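Galactose mutarotase related enzyme (Lactobacillus acidophilus, PDB 3DCD) is of unknown function but probably binds carbohydrate and may act as an isomerase of the aldose 1-epimerase type. Local coordinates at residues Phe50-Arg55 with Tyr272-Leu277; Ala177-Asn182 with Ala204-Leu209; His73-Asn78 with Phe107-Arg112. All coordinates share one frame; numbering follows the deposited sequence.

Overall arrangement
Interaction 1 and interaction 3 lie about 11 Å apart, centre to centre, and loop 50-55 of the one is joined to loop 73-78 of the other through their backbones: G54 O is 2.9 Å from H73 N and F50 O is 3.0 Å from A76 N, both probable hydrogen bonds. Both contacts are buried and held by packing, but interaction 1 sets one methyl group against a carbonyl oxygen and an isoleucine methyl, whereas interaction 3 brings aromatic rings together. Interaction 2 is only partly buried; beside an aliphatic pair it has a carboxylate next to an indole. It reaches interaction 1 through packing of W181 against Y272 and of A177 against R55. Interactions 2 and 3 do not touch.

Interaction 1: Phe50-Arg55 with Tyr272-Leu277; sequences FPIVGR and YGMNHL
The methyl end of M274, modelled as selenomethionine, carries this contact. P51, which follows a cis peptide bond, presents its carbonyl oxygen to that methyl, P51 O lying 3.6 Å from M274 CE, and the branch methyl I52 CG2 packs 3.8 Å from the same CE. M274 gets there by bending: CG stands beside the backbone N (chi1 -70°), and further turns at chi2 and chi3 bring the terminal methyl up to the loop. I52 offers CG2 to it while the CG1 arm leads off elsewhere; the side chains cross obliquely and meet through that one branch. In this β-rich fold of the aldose 1-epimerase family, residues 50-55 form the loop leaving strand 48-49, and 275-277 is a short strand; both strands pair antiparallel with 136-147, which brings loop 50-55 near the stretch just before 275-277, where M274 sits. I137 of that long strand and L268 also pack on M274. Away from this buried spot the two segments diverge. R55 runs out extended into an exposed position, where its NE makes a salt bridge to D59. At the other segment's start, partly exposed Y272 turns instead to R261, in a cation-pi contact, and to W181, edge-to-face, while H276 is exposed.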
loop_
_atom_site.group_PDB
_atom_site.type_symbol
_atom_site.label_atom_id
_atom_site.label_comp_id
_atom_site.label_asym_id
_atom_site.label_seq_id
_atom_site.Cartn_x
_atom_site.Cartn_y
_atom_site.Cartn_z
ATOM N N PHE A 50 -8.176 -3.109 -2.350
ATOM C CA PHE A 50 -8.871 -3.628 -3.534
ATOM C C PHE A 50 -10.317 -3.943 -3.150
ATOM O O PHE A 50 -10.557 -4.525 -2.080
ATOM C CB PHE A 50 -8.183 -4.899 -4.050
ATOM C CG PHE A 50 -8.925 -5.598 -5.163
ATOM C CD1 PHE A 50 -9.877 -6.572 -4.881
ATOM C CD2 PHE A 50 -8.660 -5.294 -6.501
ATOM C CE1 PHE A 50 -10.566 -7.236 -5.908
ATOM C CE2 PHE A 50 -9.342 -5.958 -7.526
ATOM C CZ PHE A 50 -10.295 -6.921 -7.230
ATOM N N PRO A 51 -11.289 -3.630 -4.037
ATOM C CA PRO A 51 -11.230 -3.054 -5.386
ATOM C C PRO A 51 -11.355 -1.544 -5.471
ATOM O O PRO A 51 -11.659 -1.020 -6.559
ATOM C CB PRO A 51 -12.422 -3.711 -6.073
ATOM C CG PRO A 51 -13.454 -3.734 -4.981
ATOM C CD PRO A 51 -12.671 -4.016 -3.700
ATOM N N ILE A 52 -11.146 -0.861 -4.343
ATOM C CA ILE A 52 -10.945 0.596 -4.337
ATOM C C ILE A 52 -9.783 0.922 -3.423
ATOM O O ILE A 52 -9.453 0.140 -2.530
ATOM C CB ILE A 52 -12.200 1.394 -3.863
ATOM C CG1 ILE A 52 -12.608 1.024 -2.422
ATOM C CG2 ILE A 52 -13.369 1.231 -4.861
ATOM C CD1 ILE A 52 -13.766 1.869 -1.880
ATOM N N VAL A 53 -9.159 2.074 -3.678
ATOM C CA VAL A 53 -8.165 2.655 -2.799
ATOM C C VAL A 53 -8.839 3.865 -2.167
ATOM O O VAL A 53 -9.464 4.658 -2.869
ATOM C CB VAL A 53 -6.926 3.134 -3.593
ATOM C CG1 VAL A 53 -6.027 3.974 -2.696
ATOM C CG2 VAL A 53 -6.167 1.959 -4.171
ATOM N N GLY A 54 -8.725 3.999 -0.847
ATOM C CA GLY A 54 -9.330 5.128 -0.133
ATOM C C GLY A 54 -10.836 5.011 0.036
ATOM O O GLY A 54 -11.427 3.969 -0.219
ATOM N N ARG A 55 -11.455 6.105 0.474
ATOM C CA ARG A 55 -12.874 6.103 0.795
ATOM C C ARG A 55 -13.737 6.699 -0.309
ATOM O O ARG A 55 -13.339 7.645 -1.000
ATOM C CB ARG A 55 -13.103 6.871 2.103
ATOM C CG ARG A 55 -14.438 6.597 2.766
ATOM C CD ARG A 55 -14.448 7.147 4.179
ATOM N NE ARG A 55 -15.645 6.745 4.899
ATOM C CZ ARG A 55 -15.910 7.112 6.148
ATOM N NH1 ARG A 55 -15.053 7.889 6.813
ATOM N NH2 ARG A 55 -17.025 6.693 6.735
ATOM N N TYR A 272 -12.900 9.192 -10.897
ATOM C CA TYR A 272 -11.515 9.542 -11.198
ATOM C C TYR A 272 -10.483 8.531 -10.704
ATOM O O TYR A 272 -10.561 8.044 -9.553
ATOM C CB TYR A 272 -11.194 10.917 -10.612
ATOM C CG TYR A 272 -9.743 11.277 -10.765
ATOM C CD1 TYR A 272 -9.239 11.736 -11.986
ATOM C CD2 TYR A 272 -8.862 11.132 -9.699
ATOM C CE1 TYR A 272 -7.889 12.045 -12.128
ATOM C CE2 TYR A 272 -7.514 11.446 -9.837
ATOM C CZ TYR A 272 -7.045 11.890 -11.052
ATOM O OH TYR A 272 -5.699 12.194 -11.172
ATOM N N GLY A 273 -9.519 8.222 -11.578
ATOM C CA GLY A 273 -8.335 7.412 -11.225
ATOM C C GLY A 273 -8.556 5.901 -11.111
ATOM O O GLY A 273 -7.698 5.176 -10.586
HETATM N N MSE A 274 -9.705 5.416 -11.581
HETATM C CA MSE A 274 -9.989 3.976 -11.546
HETATM C C MSE A 274 -9.394 3.321 -12.766
HETATM O O MSE A 274 -9.239 3.976 -13.811
HETATM C CB MSE A 274 -11.494 3.687 -11.482
HETATM C CG MSE A 274 -12.146 4.045 -10.162
HETATM SE SE MSE A 274 -11.477 2.890 -8.709
HETATM C CE MSE A 274 -12.983 1.655 -8.630
ATOM N N ASN A 275 -9.031 2.052 -12.628
ATOM C CA ASN A 275 -8.640 1.216 -13.771
ATOM C C ASN A 275 -9.857 0.605 -14.479
ATOM O O ASN A 275 -10.787 0.133 -13.827
ATOM C CB ASN A 275 -7.672 0.098 -13.334
ATOM C CG ASN A 275 -6.517 0.619 -12.509
ATOM O OD1 ASN A 275 -6.487 0.450 -11.282
ATOM N ND2 ASN A 275 -5.567 1.279 -13.162
ATOM N N HIS A 276 -9.842 0.611 -15.813
ATOM C CA HIS A 276 -10.899 -0.011 -16.620
ATOM C C HIS A 276 -10.346 -1.210 -17.377
ATOM O O HIS A 276 -9.418 -1.064 -18.183
ATOM C CB HIS A 276 -11.498 1.002 -17.586
ATOM C CG HIS A 276 -12.279 2.080 -16.900
ATOM N ND1 HIS A 276 -11.680 3.063 -16.141
ATOM C CD2 HIS A 276 -13.609 2.320 -16.843
ATOM C CE1 HIS A 276 -12.609 3.858 -15.641
ATOM N NE2 HIS A 276 -13.787 3.430 -16.053
ATOM N N LEU A 277 -10.881 -2.390 -17.081
ATOM C CA LEU A 277 -10.327 -3.644 -17.574
ATOM C C LEU A 277 -11.358 -4.428 -18.377
ATOM O O LEU A 277 -12.371 -4.893 -17.840
ATOM C CB LEU A 277 -9.781 -4.490 -16.401
ATOM C CG LEU A 277 -9.045 -5.794 -16.736
ATOM C CD1 LEU A 277 -7.773 -5.511 -17.532
ATOM C CD2 LEU A 277 -8.709 -6.604 -15.475
#

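Interaction 2: Ala177-Asn182 with Ala204-Leu209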
loop_
_atom_site.group_PDB
_atom_site.type_symbol
_atom_site.label_atom_id
_atom_site.label_comp_id
_atom_site.label_asym_id
_atom_site.label_seq_id
_atom_site.Cartn_x
_atom_site.Cartn_y
_atom_site.Cartn_z
ATOM N N ALA A 177 -11.668 12.850 4.225
ATOM C CA ALA A 177 -11.414 11.594 3.533
ATOM C C ALA A 177 -11.676 11.619 2.018
ATOM O O ALA A 177 -11.586 10.574 1.353
ATOM C CB ALA A 177 -12.152 10.414 4.229
ATOM N N SER A 178 -11.982 12.814 1.489
ATOM C CA SER A 178 -12.100 13.023 0.049
ATOM C C SER A 178 -10.961 13.899 -0.440
ATOM O O SER A 178 -10.365 14.649 0.351
ATOM C CB SER A 178 -13.424 13.676 -0.301
ATOM O OG SER A 178 -14.487 12.750 -0.080
ATOM N N LEU A 179 -10.654 13.807 -1.733
ATOM C CA LEU A 179 -9.622 14.688 -2.332
ATOM C C LEU A 179 -10.087 16.153 -2.403
ATOM O O LEU A 179 -11.089 16.483 -3.061
ATOM C CB LEU A 179 -9.164 14.189 -3.717
ATOM C CG LEU A 179 -8.818 12.700 -3.932
ATOM C CD1 LEU A 179 -8.304 12.471 -5.358
ATOM C CD2 LEU A 179 -7.781 12.205 -2.923
ATOM N N ASP A 180 -9.350 17.021 -1.719
ATOM C CA ASP A 180 -9.567 18.454 -1.727
ATOM C C ASP A 180 -8.943 18.988 -3.035
ATOM O O ASP A 180 -7.905 19.674 -3.049
ATOM C CB ASP A 180 -8.941 19.061 -0.461
ATOM C CG ASP A 180 -9.205 20.533 -0.306
ATOM O OD1 ASP A 180 -10.140 21.071 -0.936
ATOM O OD2 ASP A 180 -8.458 21.160 0.465
ATOM N N TRP A 181 -9.599 18.648 -4.139
ATOM C CA TRP A 181 -9.009 18.763 -5.460
ATOM C C TRP A 181 -8.445 20.148 -5.762
ATOM O O TRP A 181 -7.331 20.269 -6.279
ATOM C CB TRP A 181 -10.000 18.337 -6.553
ATOM C CG TRP A 181 -9.287 18.198 -7.862
ATOM C CD1 TRP A 181 -9.236 19.118 -8.867
ATOM C CD2 TRP A 181 -8.459 17.101 -8.269
ATOM N NE1 TRP A 181 -8.424 18.659 -9.885
ATOM C CE2 TRP A 181 -7.953 17.413 -9.548
ATOM C CE3 TRP A 181 -8.112 15.872 -7.683
ATOM C CZ2 TRP A 181 -7.120 16.542 -10.255
ATOM C CZ3 TRP A 181 -7.285 15.011 -8.385
ATOM C CH2 TRP A 181 -6.792 15.354 -9.657
ATOM N N ASN A 182 -9.193 21.189 -5.425
ATOM C CA ASN A 182 -8.775 22.539 -5.826
ATOM C C ASN A 182 -7.584 23.089 -5.067
ATOM O O ASN A 182 -7.056 24.154 -5.411
ATOM C CB ASN A 182 -9.948 23.519 -5.795
ATOM C CG ASN A 182 -10.874 23.358 -7.004
ATOM O OD1 ASN A 182 -12.075 23.669 -6.925
ATOM N ND2 ASN A 182 -10.326 22.886 -8.129
ATOM N N ALA A 204 -3.214 11.560 5.208
ATOM C CA ALA A 204 -2.145 11.090 4.318
ATOM C C ALA A 204 -1.609 12.185 3.407
ATOM O O ALA A 204 -2.370 13.043 2.954
ATOM C CB ALA A 204 -2.648 9.917 3.464
ATOM N N LEU A 205 -0.303 12.157 3.162
ATOM C CA LEU A 205 0.320 13.011 2.158
ATOM C C LEU A 205 0.227 12.235 0.839
ATOM O O LEU A 205 0.735 11.125 0.745
ATOM C CB LEU A 205 1.780 13.289 2.541
ATOM C CG LEU A 205 2.007 13.828 3.958
ATOM C CD1 LEU A 205 3.519 13.929 4.292
ATOM C CD2 LEU A 205 1.319 15.179 4.122
ATOM N N ILE A 206 -0.438 12.810 -0.167
ATOM C CA ILE A 206 -0.671 12.101 -1.419
ATOM C C ILE A 206 0.051 12.811 -2.533
ATOM O O ILE A 206 -0.224 13.991 -2.770
ATOM C CB ILE A 206 -2.199 12.006 -1.773
ATOM C CG1 ILE A 206 -2.967 11.292 -0.653
ATOM C CG2 ILE A 206 -2.394 11.301 -3.132
ATOM C CD1 ILE A 206 -4.502 11.323 -0.805
ATOM N N TYR A 207 0.957 12.091 -3.206
ATOM C CA TYR A 207 1.758 12.675 -4.284
ATOM C C TYR A 207 1.446 12.043 -5.631
ATOM O O TYR A 207 1.331 10.824 -5.752
ATOM C CB TYR A 207 3.262 12.605 -3.968
ATOM C CG TYR A 207 3.619 13.288 -2.660
ATOM C CD1 TYR A 207 3.642 14.678 -2.559
ATOM C CD2 TYR A 207 3.893 12.533 -1.509
ATOM C CE1 TYR A 207 3.952 15.299 -1.354
ATOM C CE2 TYR A 207 4.198 13.144 -0.301
ATOM C CZ TYR A 207 4.248 14.523 -0.238
ATOM O OH TYR A 207 4.552 15.122 0.960
ATOM N N GLU A 208 1.263 12.906 -6.629
ATOM C CA GLU A 208 1.079 12.490 -8.001
ATOM C C GLU A 208 2.440 12.073 -8.532
ATOM O O GLU A 208 3.390 12.854 -8.472
ATOM C CB GLU A 208 0.507 13.656 -8.820
ATOM C CG GLU A 208 -0.968 13.968 -8.461
ATOM C CD GLU A 208 -1.586 15.062 -9.318
ATOM O OE1 GLU A 208 -0.862 15.684 -10.141
ATOM O OE2 GLU A 208 -2.803 15.301 -9.160
ATOM N N LEU A 209 2.521 10.839 -9.031
ATOM C CA LEU A 209 3.753 10.286 -9.584
ATOM C C LEU A 209 3.702 10.235 -11.107
ATOM O O LEU A 209 2.620 10.144 -11.695
ATOM C CB LEU A 209 3.993 8.880 -9.038
ATOM C CG LEU A 209 4.168 8.789 -7.519
ATOM C CD1 LEU A 209 4.387 7.357 -7.075
ATOM C CD2 LEU A 209 5.349 9.642 -7.080
#
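L179 lays its CD2 methyl against CD1 of I206, 4.0 Å away, the two side chains crossing at about a right angle. On L179, with CG beside the backbone N (chi1 -47°), the branched end comes close to the second segment. I206 meets it with an extended arm, CD1 reaching out from a CB that already points at the partner. Two residues along strand 205-208, E208 leaves from the same face and serves the second half of the contact: its OE2 comes within 4.0 Å of CH2, at the far end of the W181 indole. The approach is oblique, with ring and carboxylate planes 40° apart. Between L179 and W181 the chain folds through an inverse gamma turn centred on D180, with a weak bond from W181 N to L179 O; the turn separates L179 and W181, whose side-chain ends come near I206 and E208 respectively. Strand 169-175 lies beside both segments. It pairs with 178-179 in a small antiparallel sheet, and its I172 is bonded through the backbone to I206, while L174 packs on the I206 side chain. The indole has further partners in R261, by cation-pi contact, and Y272, edge-to-face. The aliphatic pair is thus plain van der Waals packing, whereas E208 OE2 finds its strong partner outside the two segments, in a salt bridge to R184 NE; with R184 probably balancing the charge, the indole is likely to be little more than a weakly polar neighbour to the carboxylate.

Interaction 3: His73-Asn78 with Phe107-Arg112; sequences HGFARN and FKFEFR
The rings of F75 and F109 come from opposite directions and meet at their outer atoms, F75 CZ lying 3.7 Å from F109 CZ. F109 CZ lies at the edge of the F75 ring, near its plane, whereas F75 CZ approaches the F109 ring obliquely. Both phenylalanines have CG between the backbone N and the carbonyl carbon (chi1 54° and 60°), and with that torsion in both, the rings meet between loop and strand. F75 CE1 adds to the overlap at 3.8 Å from F109 CZ. The looser pair is A76, directly after F75, and F111, two residues after F109: the A76 methyl CB stands 4.2 Å from F111 CE2, at the ring's edge. F109 and F111 share one face of the strand; E110 and R112 lie on the other, joined by a salt bridge, R112 NH1 to E110 OE1, at 2.9 Å, and R112 NE also pairs with E84. F50 joins the rings, stacked with F111 and edge-to-face with F109. Around the contact, T101 and V104 of helix 99-104 and L95 of strand 90-96 pack on F75, while F126 and V128 of strand 121-130, the other neighbour of strand 109-118 in the large antiparallel sheet, pack on F111.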
loop_
_atom_site.group_PDB
_atom_site.type_symbol
_atom_site.label_atom_id
_atom_site.label_comp_id
_atom_site.label_asym_id
_atom_site.label_seq_id
_atom_site.Cartn_x
_atom_site.Cartn_y
_atom_site.Cartn_z
ATOM N N HIS A 73 -10.921 1.456 1.234
ATOM C CA HIS A 73 -9.930 0.463 0.761
ATOM C C HIS A 73 -10.504 -0.906 0.333
ATOM O O HIS A 73 -9.755 -1.855 0.132
ATOM C CB HIS A 73 -8.813 0.250 1.794
ATOM C CG HIS A 73 -8.037 1.488 2.126
ATOM N ND1 HIS A 73 -7.627 1.792 3.412
ATOM C CD2 HIS A 73 -7.564 2.482 1.338
ATOM C CE1 HIS A 73 -6.949 2.929 3.398
ATOM N NE2 HIS A 73 -6.898 3.367 2.152
ATOM N N GLY A 74 -11.826 -0.996 0.198
ATOM C CA GLY A 74 -12.490 -2.187 -0.310
ATOM C C GLY A 74 -12.528 -3.358 0.643
ATOM O O GLY A 74 -12.477 -3.188 1.873
ATOM N N PHE A 75 -12.625 -4.554 0.073
ATOM C CA PHE A 75 -12.838 -5.754 0.893
ATOM C C PHE A 75 -11.646 -6.708 0.988
ATOM O O PHE A 75 -11.682 -7.640 1.799
ATOM C CB PHE A 75 -14.096 -6.530 0.439
ATOM C CG PHE A 75 -14.109 -6.884 -1.035
ATOM C CD1 PHE A 75 -13.203 -7.814 -1.557
ATOM C CD2 PHE A 75 -15.028 -6.282 -1.904
ATOM C CE1 PHE A 75 -13.200 -8.142 -2.914
ATOM C CE2 PHE A 75 -15.036 -6.606 -3.264
ATOM C CZ PHE A 75 -14.114 -7.529 -3.771
ATOM N N ALA A 76 -10.598 -6.504 0.182
ATOM C CA ALA A 76 -9.478 -7.480 0.148
ATOM C C ALA A 76 -8.896 -7.789 1.533
ATOM O O ALA A 76 -8.601 -8.943 1.852
ATOM C CB ALA A 76 -8.359 -7.024 -0.812
ATOM N N ARG A 77 -8.743 -6.762 2.355
ATOM C CA ARG A 77 -8.037 -6.916 3.623
ATOM C C ARG A 77 -8.800 -7.734 4.667
ATOM O O ARG A 77 -8.216 -8.180 5.654
ATOM C CB ARG A 77 -7.628 -5.550 4.181
ATOM C CG ARG A 77 -8.744 -4.707 4.719
ATOM C CD ARG A 77 -8.149 -3.350 5.058
ATOM N NE ARG A 77 -9.076 -2.495 5.780
ATOM C CZ ARG A 77 -10.117 -1.902 5.219
ATOM N NH1 ARG A 77 -10.377 -2.086 3.927
ATOM N NH2 ARG A 77 -10.902 -1.132 5.956
ATOM N N ASN A 78 -10.096 -7.935 4.423
ATOM C CA ASN A 78 -10.968 -8.726 5.291
ATOM C C ASN A 78 -11.304 -10.082 4.691
ATOM O O ASN A 78 -12.076 -10.840 5.264
ATOM C CB ASN A 78 -12.260 -7.947 5.560
ATOM C CG ASN A 78 -12.012 -6.678 6.341
ATOM O OD1 ASN A 78 -11.124 -6.636 7.171
ATOM N ND2 ASN A 78 -12.808 -5.635 6.080
ATOM N N PHE A 107 -18.945 -7.499 -9.917
ATOM C CA PHE A 107 -17.980 -7.989 -10.887
ATOM C C PHE A 107 -17.434 -9.342 -10.494
ATOM O O PHE A 107 -17.301 -9.663 -9.299
ATOM C CB PHE A 107 -16.832 -6.993 -11.060
ATOM C CG PHE A 107 -17.271 -5.671 -11.605
ATOM C CD1 PHE A 107 -17.543 -5.521 -12.963
ATOM C CD2 PHE A 107 -17.450 -4.582 -10.755
ATOM C CE1 PHE A 107 -17.961 -4.297 -13.468
ATOM C CE2 PHE A 107 -17.869 -3.354 -11.256
ATOM C CZ PHE A 107 -18.110 -3.208 -12.617
ATOM N N LYS A 108 -17.131 -10.139 -11.514
ATOM C CA LYS A 108 -16.444 -11.399 -11.325
ATOM C C LYS A 108 -14.975 -11.176 -11.660
ATOM O O LYS A 108 -14.660 -10.479 -12.621
ATOM C CB LYS A 108 -17.050 -12.468 -12.232
ATOM C CG LYS A 108 -18.532 -12.729 -11.967
ATOM C CD LYS A 108 -19.076 -13.872 -12.838
ATOM C CE LYS A 108 -18.513 -15.250 -12.447
ATOM N NZ LYS A 108 -18.709 -15.634 -11.010
ATOM N N PHE A 109 -14.077 -11.755 -10.868
ATOM C CA PHE A 109 -12.648 -11.489 -11.048
ATOM C C PHE A 109 -11.801 -12.612 -10.479
ATOM O O PHE A 109 -12.284 -13.440 -9.698
ATOM C CB PHE A 109 -12.263 -10.167 -10.355
ATOM C CG PHE A 109 -12.540 -10.169 -8.862
ATOM C CD1 PHE A 109 -13.745 -9.677 -8.363
ATOM C CD2 PHE A 109 -11.613 -10.695 -7.963
ATOM C CE1 PHE A 109 -14.018 -9.706 -6.992
ATOM C CE2 PHE A 109 -11.877 -10.730 -6.593
ATOM C CZ PHE A 109 -13.081 -10.230 -6.110
ATOM N N GLU A 110 -10.524 -12.609 -10.864
ATOM C CA GLU A 110 -9.478 -13.333 -10.154
ATOM C C GLU A 110 -8.455 -12.283 -9.730
ATOM O O GLU A 110 -7.898 -11.593 -10.576
ATOM C CB GLU A 110 -8.820 -14.387 -11.056
ATOM C CG GLU A 110 -9.740 -15.540 -11.467
ATOM C CD GLU A 110 -9.050 -16.575 -12.363
ATOM O OE1 GLU A 110 -7.908 -16.332 -12.828
ATOM O OE2 GLU A 110 -9.655 -17.629 -12.598
ATOM N N PHE A 111 -8.222 -12.155 -8.422
ATOM C CA PHE A 111 -7.243 -11.200 -7.882
ATOM C C PHE A 111 -6.106 -11.964 -7.220
ATOM O O PHE A 111 -6.331 -12.684 -6.247
ATOM C CB PHE A 111 -7.907 -10.277 -6.852
ATOM C CG PHE A 111 -6.957 -9.263 -6.218
ATOM C CD1 PHE A 111 -5.974 -8.633 -6.975
ATOM C CD2 PHE A 111 -7.093 -8.913 -4.866
ATOM C CE1 PHE A 111 -5.088 -7.669 -6.388
ATOM C CE2 PHE A 111 -6.247 -7.959 -4.273
ATOM C CZ PHE A 111 -5.245 -7.330 -5.034
ATOM N N ARG A 112 -4.897 -11.794 -7.748
ATOM C CA ARG A 112 -3.731 -12.495 -7.234
ATOM C C ARG A 112 -2.734 -11.509 -6.635
ATOM O O ARG A 112 -2.424 -10.485 -7.247
ATOM C CB ARG A 112 -3.061 -13.312 -8.347
ATOM C CG ARG A 112 -3.787 -14.610 -8.687
ATOM C CD ARG A 112 -3.136 -15.289 -9.900
ATOM N NE ARG A 112 -3.791 -16.552 -10.212
ATOM C CZ ARG A 112 -4.880 -16.654 -10.972
ATOM N NH1 ARG A 112 -5.430 -15.571 -11.515
ATOM N NH2 ARG A 112 -5.414 -17.838 -11.191
#